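Local coordinates for protein metallo-carboxypeptidase (Pseudomonas aeruginosa, PDB 4A39) that is a zinc-dependent M14 carboxypeptidase of the cytosolic type, probably removing residues from the C-terminal ends of peptide or protein chains, at residues C66-N71 with G106-L111; H79-Y84 with F120-P125; G274-P279 with M349-H354. All blocks are in the same frame, centred on the assembly; numbering follows the deposited sequence.

Contact 1: C66-N71 with G106-L111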
loop_
_atom_site.group_PDB
_atom_site.type_symbol
_atom_site.label_atom_id
_atom_site.label_comp_id
_atom_site.label_asym_id
_atom_site.label_seq_id
_atom_site.Cartn_x
_atom_site.Cartn_y
_atom_site.Cartn_z
ATOM N N CYS A 66 -0.805 20.726 -20.843
ATOM C CA CYS A 66 0.513 20.188 -20.542
ATOM C C CYS A 66 0.912 20.562 -19.125
ATOM O O CYS A 66 1.062 21.741 -18.801
ATOM C CB CYS A 66 1.520 20.738 -21.544
ATOM S SG CYS A 66 0.983 20.418 -23.227
ATOM N N PHE A 67 1.089 19.541 -18.293
ATOM C CA PHE A 67 1.442 19.724 -16.890
ATOM C C PHE A 67 2.900 19.409 -16.590
ATOM O O PHE A 67 3.508 18.555 -17.239
ATOM C CB PHE A 67 0.574 18.809 -16.019
ATOM C CG PHE A 67 -0.901 19.062 -16.141
ATOM C CD1 PHE A 67 -1.634 18.500 -17.186
ATOM C CD2 PHE A 67 -1.563 19.852 -15.205
ATOM C CE1 PHE A 67 -3.005 18.718 -17.296
ATOM C CE2 PHE A 67 -2.938 20.078 -15.304
ATOM C CZ PHE A 67 -3.662 19.509 -16.353
ATOM N N THR A 68 3.446 20.100 -15.594
ATOM C CA THR A 68 4.817 19.874 -15.157
ATOM C C THR A 68 4.916 19.959 -13.638
ATOM O O THR A 68 4.467 20.934 -13.039
ATOM C CB THR A 68 5.804 20.919 -15.730
ATOM O OG1 THR A 68 5.873 20.795 -17.157
ATOM C CG2 THR A 68 7.201 20.702 -15.135
ATOM N N LEU A 69 5.474 18.921 -13.022
ATOM C CA LEU A 69 5.696 18.925 -11.579
ATOM C C LEU A 69 7.158 19.360 -11.529
ATOM O O LEU A 69 8.072 18.543 -11.650
ATOM C CB LEU A 69 5.501 17.522 -10.993
ATOM C CG LEU A 69 4.117 16.917 -11.254
ATOM C CD1 LEU A 69 3.954 15.642 -10.432
ATOM C CD2 LEU A 69 3.033 17.929 -10.884
ATOM N N VAL A 70 7.355 20.666 -11.376
ATOM C CA VAL A 70 8.679 21.281 -11.387
ATOM C C VAL A 70 9.712 20.820 -10.369
ATOM O O VAL A 70 10.914 20.936 -10.623
ATOM C CB VAL A 70 8.570 22.820 -11.279
ATOM C CG1 VAL A 70 7.615 23.351 -12.337
ATOM C CG2 VAL A 70 8.120 23.219 -9.883
ATOM N N ASN A 71 9.270 20.298 -9.228
ATOM C CA ASN A 71 10.222 19.871 -8.210
ATOM C C ASN A 71 10.365 18.356 -8.080
ATOM O O ASN A 71 10.847 17.851 -7.069
ATOM C CB ASN A 71 9.869 20.503 -6.855
ATOM C CG ASN A 71 8.524 20.046 -6.318
ATOM O OD1 ASN A 71 7.695 19.511 -7.055
ATOM N ND2 ASN A 71 8.298 20.272 -5.021
ATOM N N GLY A 106 11.545 18.347 -14.691
ATOM C CA GLY A 106 10.557 17.694 -13.847
ATOM C C GLY A 106 9.721 16.644 -14.556
ATOM O O GLY A 106 10.052 16.225 -15.663
ATOM N N LEU A 107 8.643 16.205 -13.907
ATOM C CA LEU A 107 7.746 15.220 -14.506
ATOM C C LEU A 107 6.740 15.981 -15.350
ATOM O O LEU A 107 6.160 16.963 -14.888
ATOM C CB LEU A 107 6.986 14.430 -13.431
ATOM C CG LEU A 107 6.002 13.382 -13.973
ATOM C CD1 LEU A 107 6.782 12.194 -14.516
ATOM C CD2 LEU A 107 5.050 12.929 -12.882
ATOM N N HIS A 108 6.538 15.526 -16.584
ATOM C CA HIS A 108 5.590 16.159 -17.491
ATOM C C HIS A 108 4.549 15.145 -17.947
ATOM O O HIS A 108 4.861 13.974 -18.142
ATOM C CB HIS A 108 6.300 16.691 -18.743
ATOM C CG HIS A 108 7.501 17.537 -18.455
ATOM N ND1 HIS A 108 8.784 17.033 -18.441
ATOM C CD2 HIS A 108 7.609 18.853 -18.158
ATOM C CE1 HIS A 108 9.632 18.005 -18.148
ATOM N NE2 HIS A 108 8.944 19.119 -17.970
ATOM N N PHE A 109 3.309 15.596 -18.102
ATOM C CA PHE A 109 2.257 14.737 -18.619
ATOM C C PHE A 109 1.235 15.592 -19.361
ATOM O O PHE A 109 1.021 16.759 -19.020
ATOM C CB PHE A 109 1.623 13.860 -17.515
ATOM C CG PHE A 109 1.220 14.596 -16.262
ATOM C CD1 PHE A 109 -0.063 15.121 -16.126
ATOM C CD2 PHE A 109 2.096 14.680 -15.185
ATOM C CE1 PHE A 109 -0.470 15.716 -14.929
ATOM C CE2 PHE A 109 1.698 15.276 -13.979
ATOM C CZ PHE A 109 0.413 15.791 -13.854
ATOM N N GLN A 110 0.640 15.017 -20.404
ATOM C CA GLN A 110 -0.322 15.743 -21.222
ATOM C C GLN A 110 -1.667 15.050 -21.381
ATOM O O GLN A 110 -1.765 13.818 -21.364
ATOM C CB GLN A 110 0.255 16.000 -22.624
ATOM C CG GLN A 110 1.644 16.643 -22.669
ATOM C CD GLN A 110 2.771 15.657 -22.405
ATOM O OE1 GLN A 110 2.799 14.561 -22.965
ATOM N NE2 GLN A 110 3.715 16.051 -21.555
ATOM N N LEU A 111 -2.706 15.860 -21.561
ATOM C CA LEU A 111 -4.056 15.355 -21.755
ATOM C C LEU A 111 -4.935 16.383 -22.442
ATOM O O LEU A 111 -4.875 17.572 -22.130
ATOM C CB LEU A 111 -4.700 15.000 -20.408
ATOM C CG LEU A 111 -6.177 14.578 -20.465
ATOM C CD1 LEU A 111 -6.299 13.214 -21.141
ATOM C CD2 LEU A 111 -6.750 14.520 -19.057
HETATM O O HOH W 1 3.803 18.668 -20.219
#
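The ring of F109 carries CB of F67 over one face, toward its rim, while at its edge CE2 meets CG of L69 at 4.0 Å. The F67 ring runs nearly parallel to that of F109, planes at 16°, but is slid so far aside that the two barely overlap; F109 O lies at the edge of the F67 ring, in its plane. The H108 imidazole has G106 C over one face, toward the rim. The two segments are neighbouring antiparallel strands, 65-69 and 106-111, in the mixed β-sheet of the N-terminal domain. CG of F109 takes the crowded position between its backbone N and carbonyl carbon (chi1 49°), which swings the ring across toward F67, and CE1 comes within 3.4 Å of F67 CB. On the same face of the sheet L69 and L107 run side by side and touch, L69 CD1 against L107 CD2. F120 and F54 meet both rings and V56 that of F67.

The backbone pairs are gripped unevenly. F67 N reaches F109 O at 2.9 Å, nearly along the C=O axis, and L69 N gives L107 O a straight bond of 2.8 Å, whereas the return bond from L107 N to L69 O is longer, at 3.3 Å, and enters from above the carbonyl plane. G106, with positive phi, brings its CA up against L69 O. The other face bears C66, T68, H108 and Q110, where NE2 of H108 is held by D105 and Q110 also bonds Q101. There a water donates to F67 O and accepts from Q110 NE2 at 2.9 Å.

Contact 2: H79-Y84 with F120-P125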
loop_
_atom_site.group_PDB
_atom_site.type_symbol
_atom_site.label_atom_id
_atom_site.label_comp_id
_atom_site.label_asym_id
_atom_site.label_seq_id
_atom_site.Cartn_x
_atom_site.Cartn_y
_atom_site.Cartn_z
ATOM N N HIS A 79 14.662 9.100 -8.969
ATOM C CA HIS A 79 15.101 8.238 -10.060
ATOM C C HIS A 79 13.951 7.353 -10.533
ATOM O O HIS A 79 14.008 6.776 -11.617
ATOM C CB HIS A 79 16.289 7.369 -9.630
ATOM C CG HIS A 79 16.819 6.490 -10.724
ATOM N ND1 HIS A 79 16.162 5.357 -11.154
ATOM C CD2 HIS A 79 17.923 6.602 -11.501
ATOM C CE1 HIS A 79 16.836 4.809 -12.149
ATOM N NE2 HIS A 79 17.909 5.545 -12.379
ATOM N N ALA A 80 12.892 7.271 -9.733
ATOM C CA ALA A 80 11.746 6.437 -10.086
ATOM C C ALA A 80 10.774 7.091 -11.062
ATOM O O ALA A 80 9.806 6.456 -11.487
ATOM C CB ALA A 80 10.998 6.018 -8.825
ATOM N N TRP A 81 11.014 8.350 -11.423
ATOM C CA TRP A 81 10.111 9.038 -12.347
ATOM C C TRP A 81 10.256 8.536 -13.776
ATOM O O TRP A 81 9.311 8.603 -14.562
ATOM C CB TRP A 81 10.343 10.552 -12.319
ATOM C CG TRP A 81 9.968 11.218 -11.022
ATOM C CD1 TRP A 81 10.798 11.919 -10.194
ATOM C CD2 TRP A 81 8.664 11.268 -10.421
ATOM N NE1 TRP A 81 10.095 12.404 -9.115
ATOM C CE2 TRP A 81 8.785 12.021 -9.227
ATOM C CE3 TRP A 81 7.408 10.753 -10.772
ATOM C CZ2 TRP A 81 7.695 12.272 -8.382
ATOM C CZ3 TRP A 81 6.323 11.002 -9.928
ATOM C CH2 TRP A 81 6.477 11.756 -8.746
ATOM N N SER A 82 11.440 8.044 -14.114
ATOM C CA SER A 82 11.677 7.525 -15.453
ATOM C C SER A 82 10.791 6.300 -15.680
ATOM O O SER A 82 10.797 5.361 -14.883
ATOM C CB SER A 82 13.152 7.147 -15.619
ATOM O OG SER A 82 13.398 6.612 -16.907
ATOM N N GLY A 83 10.015 6.327 -16.760
ATOM C CA GLY A 83 9.139 5.213 -17.072
ATOM C C GLY A 83 7.790 5.264 -16.376
ATOM O O GLY A 83 6.942 4.392 -16.582
ATOM N N TYR A 84 7.589 6.279 -15.545
ATOM C CA TYR A 84 6.330 6.423 -14.821
ATOM C C TYR A 84 5.324 7.276 -15.587
ATOM O O TYR A 84 5.659 8.345 -16.099
ATOM C CB TYR A 84 6.564 7.057 -13.447
ATOM C CG TYR A 84 5.270 7.428 -12.759
ATOM C CD1 TYR A 84 4.485 6.459 -12.137
ATOM C CD2 TYR A 84 4.779 8.731 -12.823
ATOM C CE1 TYR A 84 3.228 6.778 -11.606
ATOM C CE2 TYR A 84 3.533 9.061 -12.299
ATOM C CZ TYR A 84 2.761 8.082 -11.699
ATOM O OH TYR A 84 1.517 8.412 -11.219
ATOM N N PHE A 120 -5.825 14.164 -11.155
ATOM C CA PHE A 120 -4.571 13.459 -11.408
ATOM C C PHE A 120 -4.025 13.002 -10.064
ATOM O O PHE A 120 -4.186 13.695 -9.052
ATOM C CB PHE A 120 -3.521 14.362 -12.075
ATOM C CG PHE A 120 -3.848 14.746 -13.485
ATOM C CD1 PHE A 120 -3.442 13.940 -14.543
ATOM C CD2 PHE A 120 -4.539 15.920 -13.763
ATOM C CE1 PHE A 120 -3.714 14.296 -15.854
ATOM C CE2 PHE A 120 -4.814 16.288 -15.073
ATOM C CZ PHE A 120 -4.400 15.474 -16.121
ATOM N N ALA A 121 -3.396 11.832 -10.048
ATOM C CA ALA A 121 -2.813 11.308 -8.819
ATOM C C ALA A 121 -1.639 10.395 -9.135
ATOM O O ALA A 121 -1.489 9.935 -10.267
ATOM C CB ALA A 121 -3.862 10.554 -8.005
ATOM N N TYR A 122 -0.808 10.136 -8.132
ATOM C CA TYR A 122 0.365 9.285 -8.312
ATOM C C TYR A 122 -0.071 7.824 -8.435
ATOM O O TYR A 122 0.613 7.007 -9.061
ATOM C CB TYR A 122 1.331 9.492 -7.140
ATOM C CG TYR A 122 2.694 8.847 -7.297
ATOM C CD1 TYR A 122 3.324 8.775 -8.546
ATOM C CD2 TYR A 122 3.370 8.340 -6.189
ATOM C CE1 TYR A 122 4.593 8.212 -8.684
ATOM C CE2 TYR A 122 4.637 7.775 -6.315
ATOM C CZ TYR A 122 5.242 7.713 -7.563
ATOM O OH TYR A 122 6.496 7.148 -7.687
ATOM N N PHE A 123 -1.209 7.508 -7.826
ATOM C CA PHE A 123 -1.808 6.173 -7.899
ATOM C C PHE A 123 -3.289 6.338 -7.567
ATOM O O PHE A 123 -3.675 7.321 -6.935
ATOM C CB PHE A 123 -1.175 5.198 -6.895
ATOM C CG PHE A 123 -1.505 3.752 -7.176
ATOM C CD1 PHE A 123 -0.787 3.037 -8.131
ATOM C CD2 PHE A 123 -2.559 3.121 -6.519
ATOM C CE1 PHE A 123 -1.119 1.716 -8.428
ATOM C CE2 PHE A 123 -2.898 1.798 -6.810
ATOM C CZ PHE A 123 -2.176 1.097 -7.765
ATOM N N GLU A 124 -4.119 5.388 -7.994
ATOM C CA GLU A 124 -5.554 5.442 -7.706
ATOM C C GLU A 124 -5.705 5.580 -6.184
ATOM O O GLU A 124 -5.401 4.651 -5.443
ATOM C CB GLU A 124 -6.223 4.156 -8.205
ATOM C CG GLU A 124 -7.739 4.158 -8.106
ATOM C CD GLU A 124 -8.385 3.000 -8.849
ATOM O OE1 GLU A 124 -7.659 2.166 -9.437
ATOM O OE2 GLU A 124 -9.629 2.929 -8.845
ATOM N N PRO A 125 -6.194 6.739 -5.703
ATOM C CA PRO A 125 -6.368 7.003 -4.268
ATOM C C PRO A 125 -7.386 6.171 -3.499
ATOM O O PRO A 125 -8.416 5.764 -4.042
ATOM C CB PRO A 125 -6.737 8.490 -4.221
ATOM C CG PRO A 125 -6.256 9.033 -5.538
ATOM C CD PRO A 125 -6.586 7.921 -6.490
HETATM O O HOH W 2 7.364 5.974 -9.945
#
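Y84 OH donates to the carbonyl oxygen Y122 O at 2.7 Å, arriving well to the side of the C=O axis (104° at the oxygen) and above the carbonyl plane. Beside this bond the two tyrosine rings meet T-shaped: the CD1–CE1 edge of Y122 points into a face of Y84, with planes at 60° and centroids 4.8 Å apart. CE1 of Y122 stands over that face toward its rim, and CD1 comes to 3.3 Å from Y84 CZ. CZ3 of W81 reaches the same Y122 edge, 3.5 Å from CE1, with the indole turned obliquely, so the three side chains form an aromatic cluster.

In the next shell, a type II turn from W81 to Y84, closed by Y84 N on W81 O, places indole and phenol next to each other, while G83 takes the positive phi of the turn. CG of Y122 is anti to its backbone N (chi1 -171°), which sends the ring from the end of strand 118-121 toward this turn. Y122 OH donates to a water at 2.7 Å, which in turn donates to A80 O; Q50 NE2 is a further partner of that hydroxyl. NE1 of W81 is held by S75 and A72 O.

Farther out, F351 of the zinc carboxypeptidase domain stacks on Y122, whose side chain lies about 7 Å from that of the zinc ligand E183. With its carbonyl bonded by Y84 and its own hydroxyl held by the water and Q50, Y122 is probably held firmly behind F351, one layer farther from E183.

Contact 3: G274-P279 with M349-H354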
loop_
_atom_site.group_PDB
_atom_site.type_symbol
_atom_site.label_atom_id
_atom_site.label_comp_id
_atom_site.label_asym_id
_atom_site.label_seq_id
_atom_site.Cartn_x
_atom_site.Cartn_y
_atom_site.Cartn_z
ATOM N N GLY A 274 4.194 -0.359 -1.396
ATOM C CA GLY A 274 4.254 -0.065 -2.816
ATOM C C GLY A 274 5.634 0.491 -3.116
ATOM O O GLY A 274 6.184 1.243 -2.310
ATOM N N ASP A 275 6.209 0.115 -4.258
ATOM C CA ASP A 275 7.532 0.603 -4.632
ATOM C C ASP A 275 7.434 1.485 -5.867
ATOM O O ASP A 275 6.874 1.091 -6.886
ATOM C CB ASP A 275 8.488 -0.556 -4.918
ATOM C CG ASP A 275 9.916 -0.083 -5.145
ATOM O OD1 ASP A 275 10.607 0.236 -4.156
ATOM O OD2 ASP A 275 10.337 -0.007 -6.318
ATOM N N GLU A 276 8.003 2.682 -5.758
ATOM C CA GLU A 276 7.979 3.669 -6.829
ATOM C C GLU A 276 8.799 3.302 -8.060
ATOM O O GLU A 276 8.363 3.510 -9.197
ATOM C CB GLU A 276 8.476 5.023 -6.286
ATOM C CG GLU A 276 7.621 5.613 -5.154
ATOM C CD GLU A 276 8.051 5.174 -3.756
ATOM O OE1 GLU A 276 8.746 4.147 -3.616
ATOM O OE2 GLU A 276 7.675 5.860 -2.784
ATOM N N GLU A 277 9.975 2.739 -7.822
ATOM C CA GLU A 277 10.923 2.400 -8.882
ATOM C C GLU A 277 10.732 1.126 -9.702
ATOM O O GLU A 277 10.727 1.166 -10.933
ATOM C CB GLU A 277 12.327 2.378 -8.268
ATOM C CG GLU A 277 13.456 1.921 -9.185
ATOM C CD GLU A 277 13.844 2.970 -10.200
ATOM O OE1 GLU A 277 14.007 4.145 -9.803
ATOM O OE2 GLU A 277 13.995 2.620 -11.392
ATOM N N ILE A 278 10.582 0.001 -9.022
ATOM C CA ILE A 278 10.474 -1.293 -9.691
ATOM C C ILE A 278 9.105 -1.614 -10.284
ATOM O O ILE A 278 8.111 -1.681 -9.569
ATOM C CB ILE A 278 10.892 -2.404 -8.714
ATOM C CG1 ILE A 278 12.330 -2.147 -8.253
ATOM C CG2 ILE A 278 10.759 -3.779 -9.369
ATOM C CD1 ILE A 278 12.788 -3.050 -7.113
ATOM N N PRO A 279 9.048 -1.827 -11.613
ATOM C CA PRO A 279 7.789 -2.139 -12.296
ATOM C C PRO A 279 7.463 -3.634 -12.274
ATOM O O PRO A 279 7.275 -4.254 -13.317
ATOM C CB PRO A 279 8.042 -1.623 -13.705
ATOM C CG PRO A 279 9.476 -2.018 -13.915
ATOM C CD PRO A 279 10.137 -1.633 -12.590
ATOM N N MET A 349 3.979 -3.709 -4.389
ATOM C CA MET A 349 3.265 -3.536 -5.651
ATOM C C MET A 349 3.809 -2.256 -6.285
ATOM O O MET A 349 4.141 -1.296 -5.587
ATOM C CB MET A 349 1.762 -3.425 -5.409
ATOM C CG MET A 349 1.109 -4.733 -4.979
ATOM S SD MET A 349 -0.584 -4.452 -4.423
ATOM C CE MET A 349 -0.272 -3.915 -2.716
ATOM N N PRO A 350 3.894 -2.222 -7.620
ATOM C CA PRO A 350 4.418 -1.058 -8.343
ATOM C C PRO A 350 3.502 0.138 -8.564
ATOM O O PRO A 350 2.293 -0.014 -8.718
ATOM C CB PRO A 350 4.848 -1.664 -9.669
ATOM C CG PRO A 350 3.746 -2.658 -9.921
ATOM C CD PRO A 350 3.577 -3.320 -8.554
ATOM N N PHE A 351 4.100 1.328 -8.582
ATOM C CA PHE A 351 3.358 2.549 -8.882
ATOM C C PHE A 351 3.267 2.643 -10.403
ATOM O O PHE A 351 2.430 3.370 -10.939
ATOM C CB PHE A 351 4.083 3.800 -8.365
ATOM C CG PHE A 351 3.803 4.111 -6.927
ATOM C CD1 PHE A 351 4.558 3.527 -5.914
ATOM C CD2 PHE A 351 2.775 4.976 -6.583
ATOM C CE1 PHE A 351 4.288 3.804 -4.577
ATOM C CE2 PHE A 351 2.494 5.261 -5.247
ATOM C CZ PHE A 351 3.253 4.673 -4.240
ATOM N N LYS A 352 4.152 1.917 -11.086
ATOM C CA LYS A 352 4.196 1.888 -12.548
ATOM C C LYS A 352 3.261 0.766 -13.000
ATOM O O LYS A 352 2.071 0.801 -12.696
ATOM C CB LYS A 352 5.639 1.640 -13.023
ATOM C CG LYS A 352 6.602 2.778 -12.674
ATOM C CD LYS A 352 8.045 2.422 -12.992
ATOM C CE LYS A 352 8.989 3.575 -12.659
ATOM N NZ LYS A 352 10.408 3.215 -12.959
ATOM N N ASP A 353 3.783 -0.225 -13.718
ATOM C CA ASP A 353 2.968 -1.356 -14.165
ATOM C C ASP A 353 3.705 -2.605 -13.699
ATOM O O ASP A 353 4.838 -2.518 -13.231
ATOM C CB ASP A 353 2.868 -1.365 -15.702
ATOM C CG ASP A 353 1.706 -2.216 -16.234
ATOM O OD1 ASP A 353 1.058 -2.950 -15.465
ATOM O OD2 ASP A 353 1.443 -2.147 -17.454
ATOM N N HIS A 354 3.041 -3.753 -13.782
ATOM C CA HIS A 354 3.671 -5.027 -13.453
ATOM C C HIS A 354 4.045 -5.453 -14.867
ATOM O O HIS A 354 3.244 -6.062 -15.571
ATOM C CB HIS A 354 2.651 -5.994 -12.844
ATOM C CG HIS A 354 3.215 -7.342 -12.508
ATOM N ND1 HIS A 354 2.735 -8.509 -13.065
ATOM C CD2 HIS A 354 4.203 -7.711 -11.658
ATOM C CE1 HIS A 354 3.400 -9.538 -12.572
ATOM N NE2 HIS A 354 4.297 -9.080 -11.716
HETATM O O HOH W 3 6.844 0.884 -10.112
HETATM O O HOH W 4 12.988 4.565 -12.886
#
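Parallel strands 268-275 and 343-350, neighbours in the central mixed sheet of the zinc carboxypeptidase domain, end here beside the active site; G274 lines the inhibitor pocket. D275 N donates to M349 O at 2.8 Å, and F351 N returns a longer bond of 3.3 Å to D275 O, both from above the carbonyl plane. The loops beyond stay together through the K352 and F351 side chains and a water joining K352 N to E276 O.

The F351 ring turns its edge to the D275 peptide, whose carbonyl carbon lies in its plane. CD1 of F351 meets E276 CA at 3.5 Å, and the E276 side chain runs alongside the ring, its CG touching CD1 and CE1 and its carboxylate turned only 17° from the ring plane. K352 stretches extended beyond CG over the turn, so that NZ reaches E277 O at 2.9 Å, in the carbonyl plane and on a lone pair. The ammonium NZ is 4.0 Å from E277 OE2, a long salt bridge, and a second water accepts from NZ and donates to OE2. S82 O also receives NZ, and H79 holds the other carboxylate oxygen of E277. P350 CB packs against I278 O at 3.3 Å.

The 274-279 turn is itself fixed by an Asx motif, I278 N donating to D275 OD2 at 2.7 Å, while D275 OD1 is bonded by the pocket residue Y319. G274 N bonds the zinc ligand E183. The lysine's carbonyl partners and the nearby carboxylate would together stabilise its positive charge.

Contacts 1 and 2 belong to the N-terminal domain and both reach its mixed sheet, contact 2 through strand 118-121 alone; contact 3 lies in the zinc carboxypeptidase domain. Along the chain the segments of contacts 1 and 2 alternate, and contact 3 follows both. Centres of contacts 1 and 2 are about 11 Å apart, joined by F120 against F67 and F109 and by L107 against W81. Contact 2 is the bridge: its centre is about 9 Å from that of contact 3, with H79 probably bonding E277 and S82 O receiving K352 NZ across the domain interface. Contacts 1 and 3, about 20 Å apart between centres, do not touch. Packing thus runs continuously from the N-terminal sheet to the strand ends beside the zinc site.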